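Local coordinates for protein chitinase (Thermococcus chitonophagus, PDB 5XSW) that probably cleaves chitin internally as an endochitinase and is seen here, as a fragment of a longer chain, with a glycan in its pocket, at residues Thr407-Lys412 against Glu422-Met427. Residues are numbered along the deposited sequence; the frame is centred on the assembly and turned at random.
Sequences TVVRQK and EEWNAM
R410 reaches from its helix to the next one and lies along one face of the W424 indole; the two side chains come from facing helices and overlap flank to flank, running opposite ways. Its CD sits almost straight over the five-membered ring, 3.4 Å from the ring centroid and 7° off the normal, a CH-pi contact. Further out the guanidinium continues the same layer as an offset stack, its plane at 19° to the indole, with NH1 3.4 Å from W424 CD1. The cation-pi contact is off-centre, with R410 CZ 4.1 Å from that centroid and well to the side of its normal. Nearer the backbone, R410 CB lies over the rim of the six-membered ring, 3.6 Å from W424 CZ2. What lets one side chain run from the CZ2 side across the five-membered ring is its shape: CG is anti to the backbone N (chi1 -167°) and the chain stays extended to NE. At the ring's edge, V409 CG1 meets W424 CH2 at a looser 4.4 Å. The opposite face is taken by the helical neighbour M427, whose CE stands 3.5 Å above the ring plane over its centre, so the indole is sandwiched between methyl and arginine. A leucine in place of W424 would probably leave the guanidinium without its flat platform and open a gap between R410 and M427. A weak, long ion pair with D421 also reaches R410 NH2. This is structural packing in the helical part of the chain, outside the glycan pocket: helix 399-412 meets helix 421-439 just across their short connection, F406 and I419 add to the surroundings of W424, and V408 and K412 face helix 288-311.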
loop_
_atom_site.group_PDB
_atom_site.type_symbol
_atom_site.label_atom_id
_atom_site.label_comp_id
_atom_site.label_asym_id
_atom_site.label_seq_id
_atom_site.Cartn_x
_atom_site.Cartn_y
_atom_site.Cartn_z
ATOM N N THR A 407 -2.639 13.330 -24.375
ATOM C CA THR A 407 -2.906 11.902 -24.626
ATOM C C THR A 407 -2.480 11.024 -23.443
ATOM O O THR A 407 -3.219 10.156 -23.018
ATOM C CB THR A 407 -2.145 11.426 -25.903
ATOM O OG1 THR A 407 -2.513 12.274 -26.995
ATOM C CG2 THR A 407 -2.480 10.008 -26.265
ATOM N N VAL A 408 -1.273 11.230 -22.946
ATOM C CA VAL A 408 -0.819 10.448 -21.782
ATOM C C VAL A 408 -1.706 10.751 -20.573
ATOM O O VAL A 408 -2.182 9.837 -19.834
ATOM C CB VAL A 408 0.657 10.753 -21.468
ATOM C CG1 VAL A 408 1.064 9.985 -20.150
ATOM C CG2 VAL A 408 1.563 10.305 -22.701
ATOM N N VAL A 409 -2.000 12.034 -20.352
ATOM C CA VAL A 409 -2.873 12.335 -19.209
ATOM C C VAL A 409 -4.206 11.586 -19.349
ATOM O O VAL A 409 -4.737 10.994 -18.407
ATOM C CB VAL A 409 -3.110 13.856 -19.066
ATOM C CG1 VAL A 409 -4.182 14.109 -17.993
ATOM C CG2 VAL A 409 -1.778 14.524 -18.628
ATOM N N ARG A 410 -4.757 11.599 -20.551
ATOM C CA ARG A 410 -6.042 10.902 -20.749
ATOM C C ARG A 410 -5.938 9.388 -20.560
ATOM O O ARG A 410 -6.881 8.748 -20.057
ATOM C CB ARG A 410 -6.574 11.171 -22.162
ATOM C CG ARG A 410 -8.030 10.742 -22.340
ATOM C CD ARG A 410 -8.575 11.271 -23.647
ATOM N NE ARG A 410 -9.993 10.945 -23.820
ATOM C CZ ARG A 410 -10.627 10.993 -24.994
ATOM N NH1 ARG A 410 -9.970 11.366 -26.094
ATOM N NH2 ARG A 410 -11.917 10.670 -25.064
ATOM N N GLN A 411 -4.821 8.807 -20.985
ATOM C CA GLN A 411 -4.597 7.364 -20.799
ATOM C C GLN A 411 -4.379 6.964 -19.351
ATOM O O GLN A 411 -4.762 5.864 -18.921
ATOM C CB GLN A 411 -3.364 6.898 -21.572
ATOM C CG GLN A 411 -3.521 6.935 -23.109
ATOM C CD GLN A 411 -2.172 6.716 -23.859
ATOM O OE1 GLN A 411 -1.117 6.481 -23.239
ATOM N NE2 GLN A 411 -2.220 6.797 -25.189
ATOM N N LYS A 412 -3.688 7.814 -18.601
ATOM C CA LYS A 412 -3.243 7.382 -17.275
ATOM C C LYS A 412 -4.029 7.930 -16.066
ATOM O O LYS A 412 -3.941 7.356 -14.979
ATOM C CB LYS A 412 -1.768 7.749 -17.098
ATOM C CG LYS A 412 -0.909 7.205 -18.302
ATOM C CD LYS A 412 -0.880 5.660 -18.292
ATOM C CE LYS A 412 -0.011 5.117 -19.512
ATOM N NZ LYS A 412 0.007 3.616 -19.427
ATOM N N GLU A 422 -16.634 13.968 -25.959
ATOM C CA GLU A 422 -17.003 15.244 -26.550
ATOM C C GLU A 422 -16.391 16.377 -25.764
ATOM O O GLU A 422 -15.922 17.360 -26.345
ATOM C CB GLU A 422 -18.522 15.423 -26.593
ATOM C CG GLU A 422 -19.256 14.450 -27.506
ATOM C CD GLU A 422 -20.770 14.642 -27.457
ATOM O OE1 GLU A 422 -21.231 15.574 -26.750
ATOM O OE2 GLU A 422 -21.490 13.861 -28.127
ATOM N N GLU A 423 -16.451 16.249 -24.437
ATOM C CA GLU A 423 -15.834 17.214 -23.540
ATOM C C GLU A 423 -14.324 17.251 -23.777
ATOM O O GLU A 423 -13.738 18.333 -23.926
ATOM C CB GLU A 423 -16.169 16.870 -22.083
ATOM C CG GLU A 423 -17.649 17.079 -21.779
ATOM C CD GLU A 423 -18.150 16.487 -20.435
ATOM O OE1 GLU A 423 -19.187 17.001 -19.962
ATOM O OE2 GLU A 423 -17.554 15.527 -19.863
ATOM N N TRP A 424 -13.705 16.072 -23.869
ATOM C CA TRP A 424 -12.250 16.005 -24.083
ATOM C C TRP A 424 -11.881 16.647 -25.424
ATOM O O TRP A 424 -10.907 17.407 -25.534
ATOM C CB TRP A 424 -11.735 14.556 -24.015
ATOM C CG TRP A 424 -10.252 14.548 -23.950
ATOM C CD1 TRP A 424 -9.380 14.529 -25.009
ATOM C CD2 TRP A 424 -9.442 14.642 -22.766
ATOM N NE1 TRP A 424 -8.081 14.563 -24.546
ATOM C CE2 TRP A 424 -8.094 14.639 -23.177
ATOM C CE3 TRP A 424 -9.724 14.676 -21.396
ATOM C CZ2 TRP A 424 -7.031 14.700 -22.266
ATOM C CZ3 TRP A 424 -8.662 14.729 -20.493
ATOM C CH2 TRP A 424 -7.336 14.751 -20.938
ATOM N N ASN A 425 -12.667 16.349 -26.461
ATOM C CA ASN A 425 -12.426 16.946 -27.782
ATOM C C ASN A 425 -12.600 18.433 -27.761
ATOM O O ASN A 425 -11.787 19.160 -28.330
ATOM C CB ASN A 425 -13.375 16.339 -28.832
ATOM C CG ASN A 425 -13.062 14.897 -29.102
ATOM O OD1 ASN A 425 -11.927 14.456 -28.914
ATOM N ND2 ASN A 425 -14.064 14.143 -29.529
ATOM N N ALA A 426 -13.652 18.911 -27.089
ATOM C CA ALA A 426 -13.825 20.367 -26.959
ATOM C C ALA A 426 -12.652 21.003 -26.214
ATOM O O ALA A 426 -12.161 22.099 -26.566
ATOM C CB ALA A 426 -15.141 20.695 -26.248
ATOM N N MET A 427 -12.205 20.321 -25.161
ATOM C CA MET A 427 -11.041 20.802 -24.405
ATOM C C MET A 427 -9.810 20.922 -25.320
ATOM O O MET A 427 -9.109 21.952 -25.347
ATOM C CB MET A 427 -10.790 19.855 -23.196
ATOM C CG MET A 427 -9.658 20.337 -22.257
ATOM S SD MET A 427 -9.084 18.894 -21.315
ATOM C CE MET A 427 -8.014 18.196 -22.531
#